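Member of s1p family of ribosomal proteins (Pyrococcus furiosus, PDB 5YH1) probably acts as a metal-dependent exonuclease on nucleic acids, this piece of it being the manganese-binding DHH domain. Local coordinates at residues V159-H164 and G200-E205; V73-A78 and E205-I210; Y194-A199 and S231-F236. All coordinates share one frame; numbering follows the deposited sequence.

Interactions 1 and 2 lie in the buried core of the DHH domain and both use helix 199-210: its first turns pack against strand 158-161, its last turns run beside helix 66-86. No polar side-chain bond joins the segments in either; aliphatic side chains meet one another and backbone carbonyl oxygens. The two touch where Leu75 CD2 lies 3.5 Å from Ala203 O. Interaction 3 is only partly buried and joins the loop 194-198 to the loop and first turn at the start of helix 234-245 by side-chain hydrogen bonds. It meets interaction 1 at the manganese site, where His163 ND1 is 2.7 Å from Tyr195 O, while interactions 2 and 3 do not touch, their centres about 18 Å apart.

Interaction 1 (V159-H164 and G200-E205); sequences VVIDHH and GMLATE. With MN (manganese (II) ion), chain F.
Leu202 and Ile161 carry most of this contact, one from helix 199-210 and the other from strand 158-161, their side chains sliding past each other in opposite directions. The branch methyl CG2 of Ile161, anti to the backbone N with chi1 at -58° for CG1, lies 3.7 Å from Leu202 CB. A beta-branched residue suits the strand here, since CG2 meets the helix while CG1 carries CD1 to Leu75 of helix 66-86. Leu202 continues past the strand end, and its CD1 comes 3.5 Å from Asp162 O and 4.3 Å from His163 CB. Ile161 CG2 also comes 4.2 Å from Ala203 N, while Ala203 CB packs against Ala71 and Leu75. The helix thus covers one side of the parallel sheet in an alpha/beta arrangement, and the chain leaving strand 158-161 runs straight into the DHH metal site. There His163 NE2 binds the manganese ion at 2.4 Å, together with Asp67, Asp137, Asp229 and two waters, while its ND1 is hydrogen-bonded to Tyr195 O. Asp162 OD1 accepts from His164 ND1 at 2.7 Å, on its syn side and in the imidazole plane, and also from His163 N, which comes from above the carboxylate plane.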
loop_
_atom_site.group_PDB
_atom_site.type_symbol
_atom_site.label_atom_id
_atom_site.label_comp_id
_atom_site.label_asym_id
_atom_site.label_seq_id
_atom_site.Cartn_x
_atom_site.Cartn_y
_atom_site.Cartn_z
ATOM N N VAL A 159 20.500 -3.026 -19.305
ATOM C CA VAL A 159 20.390 -2.084 -20.422
ATOM C C VAL A 159 19.681 -0.818 -19.935
ATOM O O VAL A 159 18.626 -0.895 -19.297
ATOM C CB VAL A 159 19.594 -2.705 -21.588
ATOM C CG1 VAL A 159 19.323 -1.680 -22.695
ATOM C CG2 VAL A 159 20.332 -3.924 -22.137
ATOM N N VAL A 160 20.269 0.342 -20.219
ATOM C CA VAL A 160 19.642 1.621 -19.918
ATOM C C VAL A 160 19.363 2.415 -21.193
ATOM O O VAL A 160 20.267 2.608 -22.022
ATOM C CB VAL A 160 20.520 2.489 -19.007
ATOM C CG1 VAL A 160 19.788 3.792 -18.681
ATOM C CG2 VAL A 160 20.900 1.734 -17.734
ATOM N N ILE A 161 18.114 2.867 -21.332
ATOM C CA ILE A 161 17.679 3.758 -22.413
ATOM C C ILE A 161 17.044 4.995 -21.757
ATOM O O ILE A 161 15.907 4.951 -21.291
ATOM C CB ILE A 161 16.653 3.078 -23.339
ATOM C CG1 ILE A 161 17.242 1.804 -23.955
ATOM C CG2 ILE A 161 16.214 4.034 -24.440
ATOM C CD1 ILE A 161 16.216 0.893 -24.588
ATOM N N ASP A 162 17.791 6.088 -21.704
ATOM C CA ASP A 162 17.382 7.265 -20.961
ATOM C C ASP A 162 17.876 8.530 -21.679
ATOM O O ASP A 162 18.706 8.453 -22.586
ATOM C CB ASP A 162 17.943 7.160 -19.535
ATOM C CG ASP A 162 17.296 8.121 -18.560
ATOM O OD1 ASP A 162 16.291 8.785 -18.924
ATOM O OD2 ASP A 162 17.810 8.216 -17.411
ATOM N N HIS A 163 17.351 9.687 -21.288
ATOM C CA HIS A 163 17.760 10.971 -21.887
ATOM C C HIS A 163 17.969 12.082 -20.856
ATOM O O HIS A 163 18.020 13.267 -21.217
ATOM C CB HIS A 163 16.747 11.415 -22.954
ATOM C CG HIS A 163 15.390 11.711 -22.408
ATOM N ND1 HIS A 163 14.784 12.943 -22.543
ATOM C CD2 HIS A 163 14.527 10.944 -21.704
ATOM C CE1 HIS A 163 13.599 12.912 -21.959
ATOM N NE2 HIS A 163 13.422 11.710 -21.446
ATOM N N HIS A 164 18.116 11.692 -19.588
ATOM C CA HIS A 164 18.513 12.610 -18.526
ATOM C C HIS A 164 20.027 12.670 -18.456
ATOM O O HIS A 164 20.716 11.717 -18.839
ATOM C CB HIS A 164 17.920 12.170 -17.184
ATOM C CG HIS A 164 16.425 12.166 -17.182
ATOM N ND1 HIS A 164 15.685 11.112 -17.676
ATOM C CD2 HIS A 164 15.533 13.112 -16.805
ATOM C CE1 HIS A 164 14.399 11.403 -17.582
ATOM N NE2 HIS A 164 14.281 12.610 -17.059
ATOM N N GLY A 200 10.962 7.766 -25.341
ATOM C CA GLY A 200 10.029 7.137 -26.276
ATOM C C GLY A 200 10.519 7.160 -27.715
ATOM O O GLY A 200 10.210 6.264 -28.499
HETATM N N MSE A 201 11.271 8.196 -28.066
HETATM C CA MSE A 201 11.908 8.275 -29.379
HETATM C C MSE A 201 12.978 7.217 -29.432
HETATM O O MSE A 201 12.958 6.337 -30.294
HETATM C CB MSE A 201 12.499 9.665 -29.628
HETATM C CG MSE A 201 11.406 10.703 -29.853
HETATM SE SE MSE A 201 12.100 12.553 -29.789
HETATM C CE MSE A 201 10.465 13.319 -29.007
ATOM N N LEU A 202 13.908 7.275 -28.492
ATOM C CA LEU A 202 14.993 6.280 -28.425
ATOM C C LEU A 202 14.479 4.846 -28.390
ATOM O O LEU A 202 14.975 3.982 -29.121
ATOM C CB LEU A 202 15.823 6.496 -27.173
ATOM C CG LEU A 202 16.532 7.828 -27.071
ATOM C CD1 LEU A 202 17.049 8.033 -25.651
ATOM C CD2 LEU A 202 17.665 7.898 -28.094
ATOM N N ALA A 203 13.474 4.605 -27.549
ATOM C CA ALA A 203 12.980 3.253 -27.319
ATOM C C ALA A 203 12.263 2.704 -28.529
ATOM O O ALA A 203 12.314 1.499 -28.800
ATOM C CB ALA A 203 12.066 3.221 -26.104
ATOM N N THR A 204 11.549 3.574 -29.238
ATOM C CA THR A 204 10.899 3.154 -30.480
ATOM C C THR A 204 11.949 2.723 -31.506
ATOM O O THR A 204 11.787 1.689 -32.150
ATOM C CB THR A 204 9.992 4.261 -31.056
ATOM O OG1 THR A 204 8.913 4.515 -30.149
ATOM C CG2 THR A 204 9.422 3.853 -32.398
ATOM N N GLU A 205 13.047 3.470 -31.623
ATOM C CA GLU A 205 14.113 3.076 -32.562
ATOM C C GLU A 205 14.756 1.758 -32.111
ATOM O O GLU A 205 14.908 0.835 -32.920
ATOM C CB GLU A 205 15.165 4.169 -32.734
ATOM C CG GLU A 205 14.627 5.505 -33.250
ATOM C CD GLU A 205 14.147 5.496 -34.708
ATOM O OE1 GLU A 205 14.244 4.465 -35.406
ATOM O OE2 GLU A 205 13.660 6.547 -35.175
HETATM MN MN MN F . 11.231 11.421 -20.532
HETATM O O HOH W 1 9.501 11.222 -19.241
HETATM O O HOH W 2 11.688 12.986 -19.017
#

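Interaction 2 (V73-A78 and E205-I210); sequences VALETA and EVARYI
Leu75 places its CD2 methyl among three residues of the segment 205-210 of helix 199-210, and a good part of the contact follows from how that side chain is turned. Its CG stands anti to the carbonyl carbon, beside the backbone N (chi1 -67°), and chi2 of 161° sets CD1 anti to CA, leaving CD2 as the methyl that meets the partner helix. CD2 meets Ile210 CD1 at 3.8 Å and Val206 CG1 at 3.9 Å, and lies 4.1 Å from Ala207 CB. Ile210 has a similar pair of torsions, yet the two side chains cross at about a right angle; Leu75 CD2 touches the end of the isoleucine, while Ile210 CG2 lies toward Ala78 CB. In Val206 the methyl anti to the backbone N, CG1, touches Leu75.

Alanines make the close passage possible. Ala78 CB lies 3.9 Å from Ala207 CB and 3.5 Å from Ala207 O, and Ala207 CB in turn rests 3.6 Å from Ala74 O. With such short side chains the axes of segments 73-78 and 205-210 approach to 8.5 Å, 6° from parallel. These parts of helices 66-86 and 199-210 lie side by side. Methyl groups laid against one another and against backbone carbonyl oxygens imply an association that rests on close fit and on the exclusion of water, while Glu76 pairs with Arg99 and Arg273, and Arg208 with Glu205 and Glu215.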
loop_
_atom_site.group_PDB
_atom_site.type_symbol
_atom_site.label_atom_id
_atom_site.label_comp_id
_atom_site.label_asym_id
_atom_site.label_seq_id
_atom_site.Cartn_x
_atom_site.Cartn_y
_atom_site.Cartn_z
ATOM N N VAL A 73 6.077 0.619 -23.618
ATOM C CA VAL A 73 5.118 -0.119 -24.444
ATOM C C VAL A 73 5.676 -0.348 -25.851
ATOM O O VAL A 73 5.445 -1.400 -26.441
ATOM C CB VAL A 73 3.726 0.568 -24.478
ATOM C CG1 VAL A 73 2.792 -0.138 -25.451
ATOM C CG2 VAL A 73 3.123 0.565 -23.089
ATOM N N ALA A 74 6.420 0.618 -26.375
ATOM C CA ALA A 74 7.136 0.417 -27.647
ATOM C C ALA A 74 7.997 -0.849 -27.593
ATOM O O ALA A 74 7.908 -1.715 -28.465
ATOM C CB ALA A 74 7.999 1.629 -27.976
ATOM N N LEU A 75 8.811 -0.964 -26.547
ATOM C CA LEU A 75 9.709 -2.114 -26.404
ATOM C C LEU A 75 8.945 -3.421 -26.200
ATOM O O LEU A 75 9.271 -4.439 -26.816
ATOM C CB LEU A 75 10.707 -1.870 -25.270
ATOM C CG LEU A 75 11.670 -0.730 -25.610
ATOM C CD1 LEU A 75 12.333 -0.166 -24.365
ATOM C CD2 LEU A 75 12.711 -1.181 -26.625
ATOM N N GLU A 76 7.912 -3.385 -25.363
ATOM C CA GLU A 76 7.063 -4.558 -25.127
ATOM C C GLU A 76 6.423 -5.064 -26.423
ATOM O O GLU A 76 6.334 -6.281 -26.664
ATOM C CB GLU A 76 5.984 -4.237 -24.063
ATOM C CG GLU A 76 4.922 -5.313 -23.882
ATOM C CD GLU A 76 3.982 -5.083 -22.695
ATOM O OE1 GLU A 76 2.942 -5.761 -22.640
ATOM O OE2 GLU A 76 4.260 -4.260 -21.803
ATOM N N THR A 77 5.976 -4.129 -27.259
ATOM C CA THR A 77 5.296 -4.463 -28.505
ATOM C C THR A 77 6.219 -5.217 -29.475
ATOM O O THR A 77 5.772 -6.099 -30.195
ATOM C CB THR A 77 4.729 -3.185 -29.159
ATOM O OG1 THR A 77 3.839 -2.550 -28.240
ATOM C CG2 THR A 77 3.975 -3.496 -30.445
ATOM N N ALA A 78 7.505 -4.879 -29.472
ATOM C CA ALA A 78 8.513 -5.587 -30.275
ATOM C C ALA A 78 8.931 -6.932 -29.655
ATOM O O ALA A 78 9.157 -7.912 -30.356
ATOM C CB ALA A 78 9.739 -4.702 -30.443
ATOM N N GLU A 205 13.047 3.470 -31.623
ATOM C CA GLU A 205 14.113 3.076 -32.562
ATOM C C GLU A 205 14.756 1.758 -32.111
ATOM O O GLU A 205 14.908 0.835 -32.920
ATOM C CB GLU A 205 15.165 4.169 -32.734
ATOM C CG GLU A 205 14.627 5.505 -33.250
ATOM C CD GLU A 205 14.147 5.496 -34.708
ATOM O OE1 GLU A 205 14.244 4.465 -35.406
ATOM O OE2 GLU A 205 13.660 6.547 -35.175
ATOM N N VAL A 206 15.073 1.627 -30.821
ATOM C CA VAL A 206 15.590 0.346 -30.322
ATOM C C VAL A 206 14.617 -0.774 -30.654
ATOM O O VAL A 206 15.031 -1.847 -31.129
ATOM C CB VAL A 206 15.894 0.346 -28.811
ATOM C CG1 VAL A 206 16.257 -1.060 -28.343
ATOM C CG2 VAL A 206 17.033 1.298 -28.489
ATOM N N ALA A 207 13.328 -0.529 -30.431
ATOM C CA ALA A 207 12.308 -1.543 -30.709
ATOM C C ALA A 207 12.320 -2.004 -32.169
ATOM O O ALA A 207 12.103 -3.179 -32.453
ATOM C CB ALA A 207 10.924 -1.034 -30.335
ATOM N N ARG A 208 12.561 -1.076 -33.088
ATOM C CA ARG A 208 12.642 -1.407 -34.514
ATOM C C ARG A 208 13.829 -2.337 -34.804
ATOM O O ARG A 208 13.714 -3.245 -35.627
ATOM C CB ARG A 208 12.732 -0.132 -35.369
ATOM C CG ARG A 208 11.454 0.699 -35.375
ATOM C CD ARG A 208 11.611 2.018 -36.127
ATOM N NE ARG A 208 12.115 1.783 -37.482
ATOM C CZ ARG A 208 13.385 1.919 -37.870
ATOM N NH1 ARG A 208 14.330 2.352 -37.046
ATOM N NH2 ARG A 208 13.709 1.627 -39.115
ATOM N N TYR A 209 14.954 -2.123 -34.125
ATOM C CA TYR A 209 16.089 -3.037 -34.242
ATOM C C TYR A 209 15.816 -4.397 -33.595
ATOM O O TYR A 209 16.270 -5.426 -34.094
ATOM C CB TYR A 209 17.357 -2.418 -33.662
ATOM C CG TYR A 209 17.963 -1.361 -34.555
ATOM C CD1 TYR A 209 17.444 -0.076 -34.586
ATOM C CD2 TYR A 209 19.051 -1.643 -35.377
ATOM C CE1 TYR A 209 17.990 0.906 -35.388
ATOM C CE2 TYR A 209 19.604 -0.663 -36.187
ATOM C CZ TYR A 209 19.059 0.610 -36.193
ATOM O OH TYR A 209 19.583 1.602 -36.993
ATOM N N ILE A 210 15.069 -4.410 -32.491
ATOM C CA ILE A 210 14.704 -5.668 -31.854
ATOM C C ILE A 210 13.819 -6.480 -32.783
ATOM O O ILE A 210 14.045 -7.675 -32.956
ATOM C CB ILE A 210 13.982 -5.448 -30.500
ATOM C CG1 ILE A 210 14.967 -4.908 -29.467
ATOM C CG2 ILE A 210 13.367 -6.748 -29.995
ATOM C CD1 ILE A 210 14.310 -4.247 -28.279
#

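Interaction 3 (Y194-A199 and S231-F236); sequences YYELTA and SKAPEF
Tyr194 and Glu235 reach toward each other tip to tip, and the phenol OH donates to OE2 at 2.4 Å, so short that the exact distance is doubtful. The carboxylate lies at the edge of the ring, the two planes 59° apart. Its other oxygen, OE1, is hydrogen-bonded to Ser31, so Glu235 serves two hydroxyl partners. The second bond runs from Ser231 OG to Glu196 O at 2.6 Å, the donor tilted 15° from the carbonyl plane. OG stands anti to its own backbone N (chi1 172°), and the same oxygen accepts from Ala233 N at 3.1 Å, forming an ST turn just before helix 234-245. Serine suits this place because one hydroxyl can both donate to the neighbouring loop and accept within its own. An alanine here would probably leave Glu196 O and Ala233 N without this partner and make the turn less firmly held.

Carbon packing surrounds these bonds. Glu196 CG lies 3.7 Å above one face of the Tyr194 ring, offset toward the rim, and 3.5 Å from Ala233 CB. Farther along the loop, Leu197 CD1 is 4.1 Å from Glu235 CG, the side chains crossing at about a right angle, and Thr198 CG2 meets Ser231 CB at the same separation. Residues 194-197 form a type I turn, and Thr198 takes the N-cap position of helix 199-210, its OG1 bonded to the manganese ligand Asp67. The contact thereby joins the loop after strand 183-185 to the start of helix 234-245, with Val33 of helix 32-53 packed against Tyr194, Leu197 and Glu235, and helix 221-229 against Thr198.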
loop_
_atom_site.group_PDB
_atom_site.type_symbol
_atom_site.label_atom_id
_atom_site.label_comp_id
_atom_site.label_asym_id
_atom_site.label_seq_id
_atom_site.Cartn_x
_atom_site.Cartn_y
_atom_site.Cartn_z
ATOM N N TYR A 194 21.359 17.427 -24.815
ATOM C CA TYR A 194 20.297 17.121 -25.783
ATOM C C TYR A 194 19.170 16.246 -25.200
ATOM O O TYR A 194 18.857 15.162 -25.711
ATOM C CB TYR A 194 20.893 16.497 -27.046
ATOM C CG TYR A 194 20.067 16.710 -28.300
ATOM C CD1 TYR A 194 19.918 17.985 -28.853
ATOM C CD2 TYR A 194 19.454 15.645 -28.946
ATOM C CE1 TYR A 194 19.179 18.189 -30.014
ATOM C CE2 TYR A 194 18.715 15.838 -30.108
ATOM C CZ TYR A 194 18.586 17.116 -30.641
ATOM O OH TYR A 194 17.851 17.310 -31.791
ATOM N N TYR A 195 18.547 16.764 -24.146
ATOM C CA TYR A 195 17.401 16.143 -23.472
ATOM C C TYR A 195 16.203 15.935 -24.389
ATOM O O TYR A 195 15.372 15.063 -24.145
ATOM C CB TYR A 195 16.979 17.043 -22.299
ATOM C CG TYR A 195 15.697 16.639 -21.592
ATOM C CD1 TYR A 195 15.709 15.688 -20.573
ATOM C CD2 TYR A 195 14.468 17.214 -21.936
ATOM C CE1 TYR A 195 14.541 15.318 -19.915
ATOM C CE2 TYR A 195 13.294 16.843 -21.288
ATOM C CZ TYR A 195 13.338 15.901 -20.270
ATOM O OH TYR A 195 12.190 15.521 -19.611
ATOM N N GLU A 196 16.107 16.742 -25.441
ATOM C CA GLU A 196 14.908 16.782 -26.264
ATOM C C GLU A 196 14.723 15.556 -27.156
ATOM O O GLU A 196 13.664 15.377 -27.737
ATOM C CB GLU A 196 14.863 18.068 -27.092
ATOM C CG GLU A 196 16.097 18.323 -27.948
ATOM C CD GLU A 196 17.066 19.311 -27.304
ATOM O OE1 GLU A 196 17.359 20.338 -27.955
ATOM O OE2 GLU A 196 17.521 19.069 -26.156
ATOM N N LEU A 197 15.742 14.712 -27.266
ATOM C CA LEU A 197 15.554 13.379 -27.853
ATOM C C LEU A 197 15.148 12.432 -26.716
ATOM O O LEU A 197 15.994 11.968 -25.935
ATOM C CB LEU A 197 16.829 12.903 -28.550
ATOM C CG LEU A 197 16.734 11.617 -29.364
ATOM C CD1 LEU A 197 15.777 11.755 -30.536
ATOM C CD2 LEU A 197 18.119 11.227 -29.840
ATOM N N THR A 198 13.848 12.154 -26.632
ATOM C CA THR A 198 13.259 11.560 -25.428
ATOM C C THR A 198 13.268 10.034 -25.437
ATOM O O THR A 198 13.527 9.396 -26.462
ATOM C CB THR A 198 11.807 12.053 -25.234
ATOM O OG1 THR A 198 10.937 11.414 -26.173
ATOM C CG2 THR A 198 11.733 13.558 -25.418
ATOM N N ALA A 199 12.944 9.445 -24.291
ATOM C CA ALA A 199 13.045 7.988 -24.123
ATOM C C ALA A 199 12.156 7.236 -25.092
ATOM O O ALA A 199 12.544 6.192 -25.606
ATOM C CB ALA A 199 12.720 7.592 -22.690
ATOM N N SER A 231 9.056 18.073 -26.131
ATOM C CA SER A 231 10.270 18.184 -26.923
ATOM C C SER A 231 10.093 19.220 -28.034
ATOM O O SER A 231 9.047 19.258 -28.689
ATOM C CB SER A 231 10.607 16.827 -27.545
ATOM O OG SER A 231 11.672 16.925 -28.470
ATOM N N LYS A 232 11.118 20.045 -28.229
ATOM C CA LYS A 232 11.210 20.941 -29.388
ATOM C C LYS A 232 12.359 20.512 -30.314
ATOM O O LYS A 232 12.967 21.356 -30.973
ATOM C CB LYS A 232 11.453 22.393 -28.937
ATOM C CG LYS A 232 10.565 22.913 -27.814
ATOM C CD LYS A 232 9.097 22.881 -28.195
ATOM C CE LYS A 232 8.244 23.420 -27.055
ATOM N NZ LYS A 232 6.924 22.733 -26.991
ATOM N N ALA A 233 12.667 19.216 -30.359
ATOM C CA ALA A 233 13.774 18.715 -31.177
ATOM C C ALA A 233 13.391 18.654 -32.656
ATOM O O ALA A 233 12.267 18.306 -32.981
ATOM C CB ALA A 233 14.195 17.328 -30.716
ATOM N N PRO A 234 14.341 18.942 -33.558
ATOM C CA PRO A 234 14.113 18.712 -34.986
ATOM C C PRO A 234 13.641 17.291 -35.300
ATOM O O PRO A 234 12.835 17.099 -36.203
ATOM C CB PRO A 234 15.489 18.970 -35.600
ATOM C CG PRO A 234 16.086 19.989 -34.706
ATOM C CD PRO A 234 15.619 19.627 -33.317
ATOM N N GLU A 235 14.134 16.307 -34.546
ATOM C CA GLU A 235 13.654 14.931 -34.676
ATOM C C GLU A 235 12.157 14.825 -34.397
ATOM O O GLU A 235 11.462 14.053 -35.051
ATOM C CB GLU A 235 14.408 13.987 -33.723
ATOM C CG GLU A 235 15.877 13.765 -34.069
ATOM C CD GLU A 235 16.830 14.730 -33.402
ATOM O OE1 GLU A 235 18.033 14.426 -33.392
ATOM O OE2 GLU A 235 16.413 15.780 -32.888
ATOM N N PHE A 236 11.671 15.599 -33.425
ATOM C CA PHE A 236 10.270 15.516 -32.990
ATOM C C PHE A 236 9.357 15.953 -34.135
ATOM O O PHE A 236 8.357 15.296 -34.443
ATOM C CB PHE A 236 10.047 16.369 -31.727
ATOM C CG PHE A 236 8.600 16.558 -31.338
ATOM C CD1 PHE A 236 7.803 15.473 -30.995
ATOM C CD2 PHE A 236 8.050 17.835 -31.265
ATOM C CE1 PHE A 236 6.481 15.649 -30.615
ATOM C CE2 PHE A 236 6.719 18.022 -30.881
ATOM C CZ PHE A 236 5.934 16.922 -30.560
#